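Local coordinates for protein Per a 4 allergen (Periplaneta americana, PDB 3EBW) that is a major cockroach allergen with a lipocalin fold, bound by IgE, that probably carries small hydrophobic ligands, at residues T11-T16 with Y95-T100; T16-T21 with T100-Y105; L25-T28 with D32-D35. All coordinates share one frame; numbering follows the deposited sequence.

Overall arrangement
The chain enters as a loop, residues 11-16, that lies against the end of strand 93-100 in contact 1, closing a loop of 78 residues. It turns at once into the start of strand 20-27, where 16-21 meets the 100-105 turn in contact 2. These two contacts cross along the chain, share Thr16 and Thr100, and have centres about 9 Å apart. Contact 3 is local: strand 20-27 ends and the loop after it folds back, with three residues between 25-28 and 32-35. It is nested inside the loops closed by both other contacts and lies on the opposite side of the chain's centre, about 20 Å from the centre of contact 2.

Contact 1. Residues T11-T16 with Y95-T100; sequences TGLDMT and YFMVGT. Unlike the reference sequence in segment 95-100: Val98 (reference Ile).
At the closed end of the lipocalin barrel, where the N-terminal segment runs beneath the strands before entering the first of them, Leu13 and Met15 pack on Met97. Both methionines are selenomethionine in the crystal. Leu13 and Met97 lie across one another at about a right angle, with their CA atoms 7.6 Å apart. One branch of the leucine does most of the touching: Leu13 CD1 sits 3.8 Å from Met97 CE and reaches CG of the same residue as well, while Leu13 CD2 rests against Met97 CB at 3.9 Å. The methionine can offer several of its atoms to one methyl because its chain is folded. CG leaves anti to the backbone N (chi1 177°), but the two following torsions bend and carry CE back toward Leu13 CD1. Met15 adds a looser touch, its SE lying 4.3 Å from Met97 CE.

As in other lipocalins, the N-terminal segment crosses the closed end of the barrel, and here Leu13 and Met15 put apolar side chains on strand 93-100. Phe81, Val108 and Tyr18 also pack around Met97, and Trp76 lies against Met15. Just beyond Met97, Val98 and Gly99 both face Ile107 in a classic beta bulge. An internal bond braces the loop, Thr16 OG1 donating to Asp14 OD1 at 3.0 Å on the syn side, 27° out of the carboxylate plane. Leu13, earlier in the loop, is tied by backbone bonding to Glu78, and Asp14 N to Tyr102 OH. A disulfide from Cys4 to Cys111 fastens the N-terminal arm to strand 106-112.

Contact 2. Residues T16-T21 with T100-Y105; sequences TKYVGT and TDYQTY
Van der Waals contact joins Lys17 and Tyr18 to Tyr102. With CG anti to its carbonyl carbon (chi1 -57°), the Tyr102 ring swings toward the turn formed by Thr16 to Val19, and Lys17 CB packs 3.3 Å from Tyr102 CD2. The carbonyl of Lys17 approaches the ring obliquely, while the backbone N and CA of Tyr18 lie at the ring edge. Tyr18 adds an aromatic touch, its CD1 lying 4.3 Å from Tyr102 CD2. On one face of the Tyr102 ring Thr100 CG2 stands 4.1 Å above the plane, over the centre. The extended Lys17 chain carries NZ over the opposite face, but at 6.0 Å from the Tyr102 centroid any cation-pi attraction is at most weak.

Hydrogen bonds shape the turn that presents the ring. Thr100 OG1 donates to Tyr105 O at 3.0 Å, on a lone pair in the carbonyl plane, and accepts from Tyr102 N at 2.9 Å, with an N-H...O angle of 158°, in an ST turn. Asp101 OD2 takes the N-H of Gln103 at 2.6 Å from above the carboxylate plane, an Asx turn. The phenol of Tyr102 bonds to the backbone N of Asp14, and that of Tyr18 to Ser106. Tyr18 further stacks on Trp22 and meets Tyr44 edge-to-face.

Gly20-Thr21-Trp22 matches the lipocalin GxW signature of the first strand, and Thr100-Asp101-Tyr102 the TDY signature of the turn between the sixth and seventh strands; this pairing at the closed end of the barrel marks the lipocalin family.

Contact 3. Residues L25-T28 with D32-D35; sequences LFRT and DEED
Arg27 sets out with CG between its backbone N and carbonyl carbon (chi1 70°), then bends at chi3, and so turns its guanidinium toward Glu33; that residue, with CG anti to its N (chi1 -178°), reaches back along the arginine. The two side chains slide past one another in opposite directions. Their flat ends are tilted by 39°. Glu33 CG lies 3.3 Å above one face of the Arg27 guanidinium, toward its rim, and Glu33 OE2 comes within 3.3 Å of Arg27 CD. The salt bridge from Arg27 NE to Glu33 OE2, 3.4 Å long, is therefore one of charges alone: the oxygen sits well out of the guanidinium plane and no N-H aims at it.

In the lipocalin fold this is where the first barrel strand ends and the loop to the second begins. A classic beta bulge, in which Leu25 and Phe26 both face Ile123, interrupts the regular pairing of the strand just before Arg27. Other partners settle the rotation of the guanidinium, NH2 bonding to Phe36 O and NH1 pairing with Glu153. Glu24 and Glu40 both stand close to Glu33 OE2, a crowding of like charges that could raise the acid's pKa, an effect that the arginine and a weak bond from Trp122 NE1 may partly offset. A bound polyether, probably from the crystallisation liquor, lies about 4 Å from the Glu33 side chain.

Contact 1. Residues T11-T16 with Y95-T100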
loop_
_atom_site.group_PDB
_atom_site.type_symbol
_atom_site.label_atom_id
_atom_site.label_comp_id
_atom_site.label_asym_id
_atom_site.label_seq_id
_atom_site.Cartn_x
_atom_site.Cartn_y
_atom_site.Cartn_z
ATOM N N THR A 11 -18.878 -20.164 4.732
ATOM C CA THR A 11 -20.238 -20.515 4.314
ATOM C C THR A 11 -21.171 -20.207 5.453
ATOM O O THR A 11 -20.727 -19.961 6.579
ATOM C CB THR A 11 -20.448 -21.995 4.049
ATOM O OG1 THR A 11 -20.234 -22.701 5.276
ATOM C CG2 THR A 11 -19.529 -22.506 2.951
ATOM N N GLY A 12 -22.470 -20.258 5.153
ATOM C CA GLY A 12 -23.485 -19.986 6.152
ATOM C C GLY A 12 -23.583 -18.503 6.431
ATOM O O GLY A 12 -24.068 -18.098 7.486
ATOM N N LEU A 13 -23.121 -17.696 5.476
ATOM C CA LEU A 13 -23.141 -16.251 5.617
ATOM C C LEU A 13 -24.577 -15.771 5.826
ATOM O O LEU A 13 -25.479 -16.154 5.105
ATOM C CB LEU A 13 -22.521 -15.586 4.378
ATOM C CG LEU A 13 -22.591 -14.051 4.344
ATOM C CD1 LEU A 13 -21.873 -13.456 5.551
ATOM C CD2 LEU A 13 -22.014 -13.557 3.039
ATOM N N ASP A 14 -24.771 -14.929 6.828
ATOM C CA ASP A 14 -26.083 -14.394 7.151
ATOM C C ASP A 14 -25.951 -12.875 7.415
ATOM O O ASP A 14 -25.754 -12.429 8.550
ATOM C CB ASP A 14 -26.633 -15.148 8.374
ATOM C CG ASP A 14 -28.018 -14.690 8.780
ATOM O OD1 ASP A 14 -28.674 -13.989 7.989
ATOM O OD2 ASP A 14 -28.465 -15.033 9.892
HETATM N N MSE A 15 -26.062 -12.094 6.341
HETATM C CA MSE A 15 -25.939 -10.646 6.416
HETATM C C MSE A 15 -26.848 -10.020 7.444
HETATM O O MSE A 15 -26.761 -8.841 7.717
HETATM C CB MSE A 15 -26.165 -10.010 5.043
HETATM C CG MSE A 15 -25.025 -10.281 4.070
HETATM SE SE MSE A 15 -23.262 -9.785 4.790
HETATM C CE MSE A 15 -23.302 -7.930 4.234
ATOM N N THR A 16 -27.717 -10.814 8.033
ATOM C CA THR A 16 -28.600 -10.283 9.040
ATOM C C THR A 16 -27.815 -10.274 10.335
ATOM O O THR A 16 -27.999 -9.398 11.165
ATOM C CB THR A 16 -29.846 -11.148 9.174
ATOM O OG1 THR A 16 -30.323 -11.472 7.864
ATOM C CG2 THR A 16 -30.935 -10.392 9.909
ATOM N N TYR A 95 -18.730 -8.678 -3.246
ATOM C CA TYR A 95 -17.675 -8.886 -2.253
ATOM C C TYR A 95 -17.741 -10.294 -1.636
ATOM O O TYR A 95 -18.838 -10.826 -1.386
ATOM C CB TYR A 95 -17.847 -7.871 -1.125
ATOM C CG TYR A 95 -17.707 -6.448 -1.566
ATOM C CD1 TYR A 95 -16.460 -5.837 -1.580
ATOM C CD2 TYR A 95 -18.808 -5.715 -1.968
ATOM C CE1 TYR A 95 -16.313 -4.525 -1.982
ATOM C CE2 TYR A 95 -18.679 -4.409 -2.375
ATOM C CZ TYR A 95 -17.431 -3.815 -2.379
ATOM O OH TYR A 95 -17.277 -2.502 -2.755
ATOM N N PHE A 96 -16.576 -10.878 -1.363
ATOM C CA PHE A 96 -16.462 -12.216 -0.773
ATOM C C PHE A 96 -16.263 -12.151 0.723
ATOM O O PHE A 96 -15.421 -11.438 1.186
ATOM C CB PHE A 96 -15.288 -12.958 -1.399
ATOM C CG PHE A 96 -15.458 -13.193 -2.855
ATOM C CD1 PHE A 96 -15.784 -14.454 -3.335
ATOM C CD2 PHE A 96 -15.384 -12.132 -3.753
ATOM C CE1 PHE A 96 -16.041 -14.644 -4.691
ATOM C CE2 PHE A 96 -15.639 -12.314 -5.103
ATOM C CZ PHE A 96 -15.967 -13.571 -5.574
HETATM N N MSE A 97 -17.040 -12.905 1.485
HETATM C CA MSE A 97 -16.893 -12.903 2.921
HETATM C C MSE A 97 -15.855 -13.950 3.233
HETATM O O MSE A 97 -16.188 -15.110 3.365
HETATM C CB MSE A 97 -18.199 -13.291 3.572
HETATM C CG MSE A 97 -18.103 -13.378 5.055
HETATM SE SE MSE A 97 -17.504 -11.689 5.769
HETATM C CE MSE A 97 -19.223 -10.816 6.020
ATOM N N VAL A 98 -14.594 -13.556 3.348
ATOM C CA VAL A 98 -13.524 -14.507 3.636
ATOM C C VAL A 98 -13.594 -15.177 5.011
ATOM O O VAL A 98 -13.216 -16.344 5.158
ATOM C CB VAL A 98 -12.174 -13.822 3.483
ATOM C CG1 VAL A 98 -11.039 -14.766 3.872
ATOM C CG2 VAL A 98 -12.028 -13.341 2.058
ATOM N N GLY A 99 -14.075 -14.449 6.016
ATOM C CA GLY A 99 -14.174 -15.026 7.341
ATOM C C GLY A 99 -14.683 -14.087 8.419
ATOM O O GLY A 99 -14.224 -12.954 8.540
ATOM N N THR A 100 -15.633 -14.553 9.219
ATOM C CA THR A 100 -16.155 -13.722 10.291
ATOM C C THR A 100 -16.877 -14.491 11.410
ATOM O O THR A 100 -17.335 -15.613 11.219
ATOM C CB THR A 100 -17.109 -12.674 9.743
ATOM O OG1 THR A 100 -17.537 -11.841 10.822
ATOM C CG2 THR A 100 -18.337 -13.337 9.103
#

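Contact 2. Residues T16-T21 with T100-Y105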
loop_
_atom_site.group_PDB
_atom_site.type_symbol
_atom_site.label_atom_id
_atom_site.label_comp_id
_atom_site.label_asym_id
_atom_site.label_seq_id
_atom_site.Cartn_x
_atom_site.Cartn_y
_atom_site.Cartn_z
ATOM N N THR A 16 -27.717 -10.814 8.033
ATOM C CA THR A 16 -28.600 -10.283 9.040
ATOM C C THR A 16 -27.815 -10.274 10.335
ATOM O O THR A 16 -27.999 -9.398 11.165
ATOM C CB THR A 16 -29.846 -11.148 9.174
ATOM O OG1 THR A 16 -30.323 -11.472 7.864
ATOM C CG2 THR A 16 -30.935 -10.392 9.909
ATOM N N LYS A 17 -26.931 -11.253 10.499
ATOM C CA LYS A 17 -26.094 -11.341 11.692
ATOM C C LYS A 17 -24.891 -10.406 11.557
ATOM O O LYS A 17 -24.084 -10.273 12.477
ATOM C CB LYS A 17 -25.587 -12.771 11.885
ATOM C CG LYS A 17 -26.599 -13.760 12.437
ATOM C CD LYS A 17 -25.938 -15.123 12.605
ATOM C CE LYS A 17 -26.849 -16.154 13.226
ATOM N NZ LYS A 17 -26.212 -17.494 13.119
ATOM N N TYR A 18 -24.776 -9.768 10.396
ATOM C CA TYR A 18 -23.675 -8.860 10.120
ATOM C C TYR A 18 -24.087 -7.443 10.449
ATOM O O TYR A 18 -23.313 -6.509 10.295
ATOM C CB TYR A 18 -23.292 -8.940 8.648
ATOM C CG TYR A 18 -21.888 -8.465 8.392
ATOM C CD1 TYR A 18 -20.793 -9.239 8.771
ATOM C CD2 TYR A 18 -21.649 -7.222 7.808
ATOM C CE1 TYR A 18 -19.505 -8.790 8.580
ATOM C CE2 TYR A 18 -20.370 -6.766 7.615
ATOM C CZ TYR A 18 -19.293 -7.548 8.005
ATOM O OH TYR A 18 -18.008 -7.068 7.848
ATOM N N VAL A 19 -25.333 -7.286 10.873
ATOM C CA VAL A 19 -25.857 -5.982 11.232
ATOM C C VAL A 19 -24.913 -5.317 12.225
ATOM O O VAL A 19 -24.162 -5.995 12.924
ATOM C CB VAL A 19 -27.290 -6.119 11.839
ATOM C CG1 VAL A 19 -27.517 -5.083 12.935
ATOM C CG2 VAL A 19 -28.338 -5.936 10.731
ATOM N N GLY A 20 -24.934 -3.990 12.270
ATOM C CA GLY A 20 -24.068 -3.294 13.199
ATOM C C GLY A 20 -23.001 -2.370 12.618
ATOM O O GLY A 20 -23.045 -1.985 11.445
ATOM N N THR A 21 -22.039 -2.008 13.469
ATOM C CA THR A 21 -20.955 -1.104 13.099
ATOM C C THR A 21 -19.612 -1.793 13.105
ATOM O O THR A 21 -19.121 -2.222 14.147
ATOM C CB THR A 21 -20.893 0.092 14.052
ATOM O OG1 THR A 21 -22.090 0.864 13.907
ATOM C CG2 THR A 21 -19.690 0.973 13.735
ATOM N N THR A 100 -15.633 -14.553 9.219
ATOM C CA THR A 100 -16.155 -13.722 10.291
ATOM C C THR A 100 -16.877 -14.491 11.410
ATOM O O THR A 100 -17.335 -15.613 11.219
ATOM C CB THR A 100 -17.109 -12.674 9.743
ATOM O OG1 THR A 100 -17.537 -11.841 10.822
ATOM C CG2 THR A 100 -18.337 -13.337 9.103
ATOM N N ASP A 101 -16.967 -13.880 12.583
ATOM C CA ASP A 101 -17.656 -14.499 13.696
ATOM C C ASP A 101 -18.809 -13.578 14.076
ATOM O O ASP A 101 -19.397 -13.696 15.149
ATOM C CB ASP A 101 -16.710 -14.689 14.882
ATOM C CG ASP A 101 -16.384 -13.390 15.593
ATOM O OD1 ASP A 101 -15.677 -13.461 16.616
ATOM O OD2 ASP A 101 -16.824 -12.308 15.150
ATOM N N TYR A 102 -19.112 -12.658 13.169
ATOM C CA TYR A 102 -20.175 -11.682 13.331
ATOM C C TYR A 102 -20.107 -10.833 14.573
ATOM O O TYR A 102 -21.049 -10.090 14.833
ATOM C CB TYR A 102 -21.568 -12.322 13.279
ATOM C CG TYR A 102 -21.857 -13.101 12.022
ATOM C CD1 TYR A 102 -21.500 -14.442 11.923
ATOM C CD2 TYR A 102 -22.463 -12.502 10.925
ATOM C CE1 TYR A 102 -21.736 -15.167 10.769
ATOM C CE2 TYR A 102 -22.703 -13.225 9.765
ATOM C CZ TYR A 102 -22.330 -14.557 9.699
ATOM O OH TYR A 102 -22.484 -15.281 8.556
ATOM N N GLN A 103 -19.034 -10.921 15.353
ATOM C CA GLN A 103 -18.949 -10.072 16.536
ATOM C C GLN A 103 -17.599 -9.959 17.222
ATOM O O GLN A 103 -17.503 -10.132 18.428
ATOM C CB GLN A 103 -20.034 -10.466 17.551
ATOM C CG GLN A 103 -21.258 -9.537 17.471
ATOM C CD GLN A 103 -22.453 -10.001 18.280
ATOM O OE1 GLN A 103 -22.376 -10.143 19.500
ATOM N NE2 GLN A 103 -23.573 -10.229 17.601
ATOM N N THR A 104 -16.563 -9.642 16.448
ATOM C CA THR A 104 -15.205 -9.480 16.966
ATOM C C THR A 104 -14.213 -9.183 15.839
ATOM O O THR A 104 -13.391 -8.281 15.957
ATOM C CB THR A 104 -14.721 -10.735 17.737
ATOM O OG1 THR A 104 -13.889 -10.313 18.814
ATOM C CG2 THR A 104 -13.883 -11.644 16.868
ATOM N N TYR A 105 -14.295 -9.957 14.758
ATOM C CA TYR A 105 -13.434 -9.789 13.595
ATOM C C TYR A 105 -14.275 -10.049 12.345
ATOM O O TYR A 105 -15.298 -10.718 12.414
ATOM C CB TYR A 105 -12.268 -10.765 13.648
ATOM C CG TYR A 105 -12.624 -12.180 13.281
ATOM C CD1 TYR A 105 -13.318 -13.000 14.165
ATOM C CD2 TYR A 105 -12.255 -12.704 12.046
ATOM C CE1 TYR A 105 -13.634 -14.311 13.832
ATOM C CE2 TYR A 105 -12.565 -14.011 11.698
ATOM C CZ TYR A 105 -13.257 -14.814 12.595
ATOM O OH TYR A 105 -13.572 -16.112 12.243
#

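Contact 3. Residues L25-T28 with D32-D35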
loop_
_atom_site.group_PDB
_atom_site.type_symbol
_atom_site.label_atom_id
_atom_site.label_comp_id
_atom_site.label_asym_id
_atom_site.label_seq_id
_atom_site.Cartn_x
_atom_site.Cartn_y
_atom_site.Cartn_z
ATOM N N LEU A 25 -10.029 -1.948 10.636
ATOM C CA LEU A 25 -8.768 -1.871 11.355
ATOM C C LEU A 25 -7.506 -2.076 10.535
ATOM O O LEU A 25 -6.458 -1.540 10.880
ATOM C CB LEU A 25 -8.795 -2.827 12.530
ATOM C CG LEU A 25 -9.989 -2.562 13.445
ATOM C CD1 LEU A 25 -9.835 -3.380 14.747
ATOM C CD2 LEU A 25 -10.111 -1.060 13.718
ATOM N N PHE A 26 -7.590 -2.866 9.470
ATOM C CA PHE A 26 -6.452 -3.072 8.587
ATOM C C PHE A 26 -7.033 -3.162 7.197
ATOM O O PHE A 26 -8.206 -3.482 7.048
ATOM C CB PHE A 26 -5.717 -4.360 8.914
ATOM C CG PHE A 26 -5.213 -4.415 10.301
ATOM C CD1 PHE A 26 -6.082 -4.614 11.353
ATOM C CD2 PHE A 26 -3.866 -4.260 10.566
ATOM C CE1 PHE A 26 -5.611 -4.659 12.659
ATOM C CE2 PHE A 26 -3.386 -4.304 11.860
ATOM C CZ PHE A 26 -4.252 -4.501 12.910
ATOM N N ARG A 27 -6.226 -2.880 6.184
ATOM C CA ARG A 27 -6.702 -2.939 4.812
ATOM C C ARG A 27 -5.529 -3.095 3.868
ATOM O O ARG A 27 -4.408 -2.710 4.193
ATOM C CB ARG A 27 -7.429 -1.649 4.435
ATOM C CG ARG A 27 -6.482 -0.456 4.320
ATOM C CD ARG A 27 -7.079 0.741 3.615
ATOM N NE ARG A 27 -7.584 1.744 4.551
ATOM C CZ ARG A 27 -7.243 3.032 4.534
ATOM N NH1 ARG A 27 -6.389 3.495 3.629
ATOM N NH2 ARG A 27 -7.754 3.859 5.431
ATOM N N THR A 28 -5.788 -3.662 2.699
ATOM C CA THR A 28 -4.761 -3.795 1.690
ATOM C C THR A 28 -4.582 -2.359 1.232
ATOM O O THR A 28 -5.564 -1.697 0.897
ATOM C CB THR A 28 -5.254 -4.628 0.488
ATOM O OG1 THR A 28 -5.204 -6.018 0.816
ATOM C CG2 THR A 28 -4.410 -4.348 -0.758
ATOM N N ASP A 32 -7.482 4.806 -4.222
ATOM C CA ASP A 32 -8.778 5.268 -3.736
ATOM C C ASP A 32 -9.110 4.642 -2.380
ATOM O O ASP A 32 -9.708 3.584 -2.310
ATOM C CB ASP A 32 -9.881 4.973 -4.773
ATOM C CG ASP A 32 -10.026 3.499 -5.093
ATOM O OD1 ASP A 32 -10.733 2.791 -4.348
ATOM O OD2 ASP A 32 -9.434 3.049 -6.094
ATOM N N GLU A 33 -8.707 5.330 -1.316
ATOM C CA GLU A 33 -8.887 4.920 0.078
ATOM C C GLU A 33 -7.654 5.409 0.862
ATOM O O GLU A 33 -7.541 5.206 2.092
ATOM C CB GLU A 33 -9.016 3.397 0.189
ATOM C CG GLU A 33 -9.249 2.864 1.593
ATOM C CD GLU A 33 -9.946 1.505 1.582
ATOM O OE1 GLU A 33 -10.190 1.011 0.465
ATOM O OE2 GLU A 33 -10.252 0.934 2.665
ATOM N N GLU A 34 -6.757 6.075 0.121
ATOM C CA GLU A 34 -5.489 6.645 0.598
ATOM C C GLU A 34 -5.615 7.649 1.723
ATOM O O GLU A 34 -4.850 7.593 2.697
ATOM C CB GLU A 34 -4.782 7.351 -0.552
ATOM C CG GLU A 34 -3.513 6.710 -1.039
ATOM C CD GLU A 34 -2.949 7.460 -2.214
ATOM O OE1 GLU A 34 -2.366 8.536 -1.997
ATOM O OE2 GLU A 34 -3.106 6.991 -3.359
ATOM N N ASP A 35 -6.549 8.594 1.536
ATOM C CA ASP A 35 -6.850 9.671 2.487
ATOM C C ASP A 35 -7.427 9.150 3.793
ATOM O O ASP A 35 -6.807 9.258 4.843
ATOM C CB ASP A 35 -7.844 10.661 1.875
ATOM C CG ASP A 35 -7.175 11.672 0.974
ATOM O OD1 ASP A 35 -7.890 12.406 0.256
ATOM O OD2 ASP A 35 -5.927 11.737 0.992
#